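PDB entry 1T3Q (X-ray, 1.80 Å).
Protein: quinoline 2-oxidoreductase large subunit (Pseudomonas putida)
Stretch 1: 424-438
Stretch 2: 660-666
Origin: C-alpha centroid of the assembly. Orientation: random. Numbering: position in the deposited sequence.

Stretch 1, residues 424-438: GTYLQTINLLEEMVN
Stretch 2 660-666: FFAVEDC

Residues 426-437 form an α-helix that packs across a β-strand, residues 660-665, which begins earlier in the chain. Helical phi/psi values stay near -60/-45, and the i to i-4 ladder is regular, as in Leu433 N to Thr429 O at 2.8 Å and Val437 N to Leu433 O at 2.9 Å. Gly424 is fully extended (-169/170), Thr425 turns at -113/47, and Asn438 leaves the helix with positive phi (62/65). The strand runs close to -125/130, relaxing to -131/96 at Asp665. Helix and strand run nearly antiparallel, at 154°, with their axes 8.5 Å apart at closest approach. In this register Thr425 CA lies 7.2 Å from Asp665 CA, Thr429 CA 6.3 Å from Val663 CA, and Met436 CA 6.9 Å from Phe661 CA.

Strand alternation directs Phe661, Val663 and Asp665 toward the helix, while Ala662 and Glu664 point away. Thr425, just before the helix, and Thr429, Leu432 and Met436 within it point toward the strand, spaced by three or four residues so that they share one face.

At the polar end, Thr425 (chi1 p) brings OG1 to 2.7 Å from OD2 of Asp665 (chi1 t, chi2 -31°), a hydrogen bond whose proton has another acceptor within reach; the short hydroxyl and the carboxylate can meet directly. One turn on, Thr429 (m) returns OG1 to Thr425 O at 2.8 Å; bonded within its own stretch, this hydroxyl sits 3.7 Å from Val663 CG1 in an otherwise apolar setting.

Val663 (t) is the centre of the contact. Its compact, branched side chain fits beneath the helix: CD1 of Leu432 (chi1 -149°, between wells; chi2 t) lies 3.9 Å from both Val663 CG1 and Val663 CG2, and CG2 is also 4.0 Å from Leu433 CD1 and 3.6 Å from Met436 SD. Leu433 (t, p) starts sideways, but its end comes nearer, placing CD1 also 4.1 Å from Phe661 CB. The long, unbranched Met436 (m, t, p) reaches over to the strand, and its CE comes to 3.7 Å from Ala662 O. Thus Ala662 takes part through its backbone although its CB points away.

Phe661 (m, chi2 -85°) closes the apolar end with a broad ring beneath the last helical turn. Met436 C and Val437 CA lie over one face; Met436 O is 3.6 Å from Phe661 CE1, and Val437 (t) sets CG2 3.7 Å from Phe661 CD2. The flat ring can approach the helix backbone closely while still meeting side chains. Together the two stretches bury 497 Å², counting both sides.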

ATOM      1  N   GLY B 424     -16.136 -17.444 -39.930  1.00 24.26           N
ATOM      2  CA  GLY B 424     -14.749 -17.844 -39.748  1.00 24.83           C
ATOM      3  C   GLY B 424     -14.072 -18.093 -41.080  1.00 24.80           C
ATOM      4  O   GLY B 424     -14.736 -18.144 -42.118  1.00 25.45           O
ATOM      5  N   THR B 425     -12.754 -18.265 -41.055  1.00 22.75           N
ATOM      6  CA  THR B 425     -11.982 -18.487 -42.274  1.00 21.65           C
ATOM      7  C   THR B 425     -11.358 -19.875 -42.371  1.00 21.12           C
ATOM      8  O   THR B 425     -10.184 -20.009 -42.716  1.00 22.66           O
ATOM      9  CB  THR B 425     -10.862 -17.440 -42.390  1.00 22.36           C
ATOM     10  OG1 THR B 425     -10.172 -17.343 -41.135  1.00 22.10           O
ATOM     11  CG2 THR B 425     -11.439 -16.081 -42.755  1.00 20.01           C
ATOM     12  N   TYR B 426     -12.141 -20.911 -42.094  1.00 21.45           N
ATOM     13  CA  TYR B 426     -11.620 -22.270 -42.141  1.00 20.62           C
ATOM     14  C   TYR B 426     -10.957 -22.622 -43.466  1.00 21.29           C
ATOM     15  O   TYR B 426      -9.787 -22.999 -43.496  1.00 21.33           O
ATOM     16  CB  TYR B 426     -12.733 -23.286 -41.864  1.00 22.10           C
ATOM     17  CG  TYR B 426     -13.522 -23.060 -40.592  1.00 21.36           C
ATOM     18  CD1 TYR B 426     -13.016 -22.284 -39.546  1.00 19.85           C
ATOM     19  CD2 TYR B 426     -14.768 -23.661 -40.423  1.00 21.88           C
ATOM     20  CE1 TYR B 426     -13.736 -22.116 -38.364  1.00 22.11           C
ATOM     21  CE2 TYR B 426     -15.492 -23.503 -39.250  1.00 22.83           C
ATOM     22  CZ  TYR B 426     -14.974 -22.731 -38.224  1.00 22.37           C
ATOM     23  OH  TYR B 426     -15.692 -22.589 -37.059  1.00 22.20           O
ATOM     24  N   LEU B 427     -11.708 -22.513 -44.561  1.00 20.96           N
ATOM     25  CA  LEU B 427     -11.175 -22.841 -45.877  1.00 20.52           C
ATOM     26  C   LEU B 427      -9.973 -21.984 -46.242  1.00 20.87           C
ATOM     27  O   LEU B 427      -8.941 -22.503 -46.667  1.00 21.40           O
ATOM     28  CB  LEU B 427     -12.251 -22.683 -46.962  1.00 20.26           C
ATOM     29  CG  LEU B 427     -11.755 -23.026 -48.376  1.00 21.12           C
ATOM     30  CD1 LEU B 427     -11.268 -24.469 -48.408  1.00 22.19           C
ATOM     31  CD2 LEU B 427     -12.866 -22.822 -49.394  1.00 21.92           C
ATOM     32  N   GLN B 428     -10.107 -20.673 -46.082  1.00 20.54           N
ATOM     33  CA  GLN B 428      -9.019 -19.764 -46.421  1.00 22.38           C
ATOM     34  C   GLN B 428      -7.764 -20.046 -45.599  1.00 21.79           C
ATOM     35  O   GLN B 428      -6.647 -19.826 -46.072  1.00 20.29           O
ATOM     36  CB  GLN B 428      -9.463 -18.309 -46.244  1.00 24.61           C
ATOM     37  CG  GLN B 428      -8.365 -17.295 -46.522  1.00 31.49           C
ATOM     38  CD  GLN B 428      -8.891 -15.881 -46.717  1.00 33.54           C
ATOM     39  OE1 GLN B 428      -9.922 -15.501 -46.154  1.00 34.27           O
ATOM     40  NE2 GLN B 428      -8.170 -15.090 -47.505  1.00 33.24           N
ATOM     41  N   THR B 429      -7.943 -20.544 -44.379  1.00 20.11           N
ATOM     42  CA  THR B 429      -6.792 -20.870 -43.534  1.00 20.10           C
ATOM     43  C   THR B 429      -6.013 -22.044 -44.127  1.00 18.88           C
ATOM     44  O   THR B 429      -4.786 -22.019 -44.196  1.00 20.16           O
ATOM     45  CB  THR B 429      -7.230 -21.228 -42.099  1.00 18.12           C
ATOM     46  OG1 THR B 429      -7.649 -20.037 -41.423  1.00 17.92           O
ATOM     47  CG2 THR B 429      -6.087 -21.867 -41.333  1.00 21.35           C
ATOM     48  N   ILE B 430      -6.733 -23.073 -44.558  1.00 18.97           N
ATOM     49  CA  ILE B 430      -6.106 -24.243 -45.156  1.00 18.95           C
ATOM     50  C   ILE B 430      -5.284 -23.833 -46.384  1.00 20.43           C
ATOM     51  O   ILE B 430      -4.141 -24.258 -46.551  1.00 19.62           O
ATOM     52  CB  ILE B 430      -7.170 -25.272 -45.596  1.00 18.41           C
ATOM     53  CG1 ILE B 430      -7.962 -25.758 -44.377  1.00 20.54           C
ATOM     54  CG2 ILE B 430      -6.502 -26.434 -46.319  1.00 19.76           C
ATOM     55  CD1 ILE B 430      -9.143 -26.652 -44.720  1.00 18.69           C
ATOM     56  N   ASN B 431      -5.876 -23.000 -47.236  1.00 20.83           N
ATOM     57  CA  ASN B 431      -5.218 -22.539 -48.452  1.00 21.73           C
ATOM     58  C   ASN B 431      -4.003 -21.667 -48.171  1.00 22.19           C
ATOM     59  O   ASN B 431      -2.966 -21.813 -48.819  1.00 23.67           O
ATOM     60  CB  ASN B 431      -6.214 -21.765 -49.320  1.00 22.22           C
ATOM     61  CG  ASN B 431      -7.283 -22.660 -49.920  1.00 23.55           C
ATOM     62  OD1 ASN B 431      -8.359 -22.194 -50.304  1.00 27.54           O
ATOM     63  ND2 ASN B 431      -6.987 -23.946 -50.020  1.00 22.26           N
ATOM     64  N   LEU B 432      -4.131 -20.762 -47.204  1.00 22.98           N
ATOM     65  CA  LEU B 432      -3.034 -19.862 -46.851  1.00 23.84           C
ATOM     66  C   LEU B 432      -1.881 -20.661 -46.239  1.00 23.33           C
ATOM     67  O   LEU B 432      -0.710 -20.429 -46.546  1.00 21.32           O
ATOM     68  CB  LEU B 432      -3.515 -18.816 -45.843  1.00 24.76           C
ATOM     69  CG  LEU B 432      -2.870 -17.424 -45.869  1.00 28.16           C
ATOM     70  CD1 LEU B 432      -3.104 -16.760 -44.526  1.00 25.72           C
ATOM     71  CD2 LEU B 432      -1.385 -17.505 -46.164  1.00 28.38           C
ATOM     72  N   LEU B 433      -2.228 -21.598 -45.364  1.00 22.53           N
ATOM     73  CA  LEU B 433      -1.239 -22.435 -44.704  1.00 21.34           C
ATOM     74  C   LEU B 433      -0.442 -23.220 -45.749  1.00 22.04           C
ATOM     75  O   LEU B 433       0.783 -23.309 -45.668  1.00 20.45           O
ATOM     76  CB  LEU B 433      -1.940 -23.386 -43.727  1.00 21.38           C
ATOM     77  CG  LEU B 433      -1.095 -24.123 -42.687  1.00 23.33           C
ATOM     78  CD1 LEU B 433      -0.288 -23.129 -41.867  1.00 21.44           C
ATOM     79  CD2 LEU B 433      -2.017 -24.935 -41.775  1.00 21.78           C
ATOM     80  N   GLU B 434      -1.131 -23.779 -46.741  1.00 21.27           N
ATOM     81  CA  GLU B 434      -0.439 -24.530 -47.777  1.00 22.32           C
ATOM     82  C   GLU B 434       0.541 -23.627 -48.529  1.00 22.53           C
ATOM     83  O   GLU B 434       1.661 -24.037 -48.817  1.00 24.09           O
ATOM     84  CB  GLU B 434      -1.435 -25.155 -48.758  1.00 23.26           C
ATOM     85  CG  GLU B 434      -0.761 -25.940 -49.877  1.00 24.64           C
ATOM     86  CD  GLU B 434      -1.740 -26.749 -50.706  1.00 26.39           C
ATOM     87  OE1 GLU B 434      -2.806 -26.209 -51.062  1.00 26.74           O
ATOM     88  OE2 GLU B 434      -1.436 -27.922 -51.011  1.00 27.21           O
ATOM     89  N   GLU B 435       0.121 -22.404 -48.840  1.00 23.54           N
ATOM     90  CA  GLU B 435       0.986 -21.452 -49.541  1.00 24.01           C
ATOM     91  C   GLU B 435       2.246 -21.184 -48.715  1.00 24.56           C
ATOM     92  O   GLU B 435       3.358 -21.144 -49.240  1.00 25.31           O
ATOM     93  CB  GLU B 435       0.251 -20.126 -49.770  1.00 23.75           C
ATOM     94  N   MET B 436       2.061 -20.985 -47.417  1.00 24.51           N
ATOM     95  CA  MET B 436       3.182 -20.720 -46.526  1.00 25.25           C
ATOM     96  C   MET B 436       4.163 -21.884 -46.511  1.00 24.42           C
ATOM     97  O   MET B 436       5.376 -21.692 -46.581  1.00 23.29           O
ATOM     98  CB  MET B 436       2.672 -20.459 -45.110  1.00 24.45           C
ATOM     99  CG  MET B 436       1.828 -19.211 -44.989  1.00 26.57           C
ATOM    100  SD  MET B 436       1.185 -18.970 -43.321  1.00 27.42           S
ATOM    101  CE  MET B 436       2.671 -18.443 -42.440  1.00 27.69           C
ATOM    102  N   VAL B 437       3.624 -23.096 -46.431  1.00 23.94           N
ATOM    103  CA  VAL B 437       4.432 -24.306 -46.382  1.00 24.37           C
ATOM    104  C   VAL B 437       5.139 -24.638 -47.687  1.00 26.55           C
ATOM    105  O   VAL B 437       6.314 -25.005 -47.679  1.00 27.35           O
ATOM    106  CB  VAL B 437       3.568 -25.518 -45.960  1.00 23.30           C
ATOM    107  CG1 VAL B 437       4.340 -26.817 -46.157  1.00 22.87           C
ATOM    108  CG2 VAL B 437       3.157 -25.369 -44.509  1.00 21.69           C
ATOM    109  N   ASN B 438       4.426 -24.509 -48.803  1.00 27.86           N
ATOM    110  CA  ASN B 438       4.987 -24.820 -50.114  1.00 30.24           C
ATOM    111  C   ASN B 438       5.350 -26.301 -50.115  1.00 30.87           C
ATOM    112  O   ASN B 438       6.521 -26.662 -50.206  1.00 28.84           O
ATOM    113  CB  ASN B 438       6.242 -23.983 -50.376  1.00 31.26           C
ATOM    114  CG  ASN B 438       6.761 -24.146 -51.792  1.00 33.93           C
ATOM    115  OD1 ASN B 438       6.353 -25.056 -52.515  1.00 33.52           O
ATOM    116  ND2 ASN B 438       7.673 -23.266 -52.193  1.00 34.30           N
ATOM    117  N   PHE B 660       8.024 -23.549 -38.438  1.00 18.59           N
ATOM    118  CA  PHE B 660       6.693 -23.446 -37.867  1.00 19.51           C
ATOM    119  C   PHE B 660       5.961 -22.329 -38.587  1.00 19.39           C
ATOM    120  O   PHE B 660       6.477 -21.217 -38.740  1.00 20.26           O
ATOM    121  CB  PHE B 660       6.753 -23.182 -36.361  1.00 19.36           C
ATOM    122  CG  PHE B 660       5.865 -24.096 -35.563  1.00 19.79           C
ATOM    123  CD1 PHE B 660       4.480 -23.994 -35.649  1.00 22.00           C
ATOM    124  CD2 PHE B 660       6.414 -25.095 -34.766  1.00 21.61           C
ATOM    125  CE1 PHE B 660       3.653 -24.881 -34.958  1.00 20.94           C
ATOM    126  CE2 PHE B 660       5.596 -25.986 -34.069  1.00 21.95           C
ATOM    127  CZ  PHE B 660       4.214 -25.879 -34.167  1.00 20.66           C
ATOM    128  N   PHE B 661       4.765 -22.655 -39.056  1.00 17.80           N
ATOM    129  CA  PHE B 661       3.930 -21.718 -39.786  1.00 18.10           C
ATOM    130  C   PHE B 661       2.610 -21.589 -39.042  1.00 18.92           C
ATOM    131  O   PHE B 661       2.049 -22.587 -38.593  1.00 18.66           O
ATOM    132  CB  PHE B 661       3.675 -22.252 -41.193  1.00 18.11           C
ATOM    133  CG  PHE B 661       4.930 -22.624 -41.940  1.00 20.20           C
ATOM    134  CD1 PHE B 661       5.656 -21.663 -42.638  1.00 21.19           C
ATOM    135  CD2 PHE B 661       5.385 -23.937 -41.945  1.00 19.25           C
ATOM    136  CE1 PHE B 661       6.817 -22.011 -43.333  1.00 21.19           C
ATOM    137  CE2 PHE B 661       6.544 -24.293 -42.636  1.00 21.23           C
ATOM    138  CZ  PHE B 661       7.258 -23.329 -43.329  1.00 19.39           C
ATOM    139  N   ALA B 662       2.119 -20.362 -38.911  1.00 18.59           N
ATOM    140  CA  ALA B 662       0.863 -20.130 -38.215  1.00 20.58           C
ATOM    141  C   ALA B 662      -0.054 -19.174 -38.962  1.00 21.33           C
ATOM    142  O   ALA B 662       0.388 -18.155 -39.494  1.00 19.90           O
ATOM    143  CB  ALA B 662       1.135 -19.585 -36.811  1.00 19.90           C
ATOM    144  N   VAL B 663      -1.335 -19.520 -39.004  1.00 20.91           N
ATOM    145  CA  VAL B 663      -2.350 -18.675 -39.617  1.00 21.55           C
ATOM    146  C   VAL B 663      -3.369 -18.456 -38.506  1.00 21.79           C
ATOM    147  O   VAL B 663      -3.935 -19.416 -37.982  1.00 22.30           O
ATOM    148  CB  VAL B 663      -3.046 -19.360 -40.806  1.00 21.00           C
ATOM    149  CG1 VAL B 663      -4.233 -18.517 -41.256  1.00 21.30           C
ATOM    150  CG2 VAL B 663      -2.066 -19.544 -41.951  1.00 21.70           C
ATOM    151  N   GLU B 664      -3.596 -17.204 -38.132  1.00 20.45           N
ATOM    152  CA  GLU B 664      -4.538 -16.918 -37.056  1.00 22.06           C
ATOM    153  C   GLU B 664      -5.627 -15.936 -37.437  1.00 21.31           C
ATOM    154  O   GLU B 664      -5.375 -14.942 -38.116  1.00 19.27           O
ATOM    155  CB  GLU B 664      -3.787 -16.374 -35.827  1.00 23.17           C
ATOM    156  CG  GLU B 664      -4.689 -15.814 -34.725  1.00 28.92           C
ATOM    157  CD  GLU B 664      -5.481 -16.894 -33.998  1.00 33.22           C
ATOM    158  OE1 GLU B 664      -6.521 -16.565 -33.383  1.00 33.96           O
ATOM    159  OE2 GLU B 664      -5.061 -18.071 -34.033  1.00 35.02           O
ATOM    160  N   ASP B 665      -6.845 -16.232 -37.000  1.00 19.95           N
ATOM    161  CA  ASP B 665      -7.976 -15.351 -37.241  1.00 20.38           C
ATOM    162  C   ASP B 665      -8.684 -15.170 -35.910  1.00 20.64           C
ATOM    163  O   ASP B 665      -9.485 -16.017 -35.503  1.00 19.45           O
ATOM    164  CB  ASP B 665      -8.957 -15.944 -38.262  1.00 20.06           C
ATOM    165  CG  ASP B 665     -10.042 -14.948 -38.687  1.00 19.42           C
ATOM    166  OD1 ASP B 665     -10.428 -14.081 -37.877  1.00 17.39           O
ATOM    167  OD2 ASP B 665     -10.525 -15.039 -39.834  1.00 23.80           O
ATOM    168  N   CYS B 666      -8.362 -14.079 -35.224  1.00 19.58           N
ATOM    169  CA  CYS B 666      -8.982 -13.757 -33.944  1.00 19.20           C
ATOM    170  C   CYS B 666      -9.831 -12.517 -34.165  1.00 18.20           C
ATOM    171  O   CYS B 666      -9.911 -11.632 -33.312  1.00 17.77           O
ATOM    172  CB  CYS B 666      -7.914 -13.488 -32.872  1.00 19.14           C
ATOM    173  SG  CYS B 666      -6.707 -12.194 -33.283  1.00 21.23           S
TER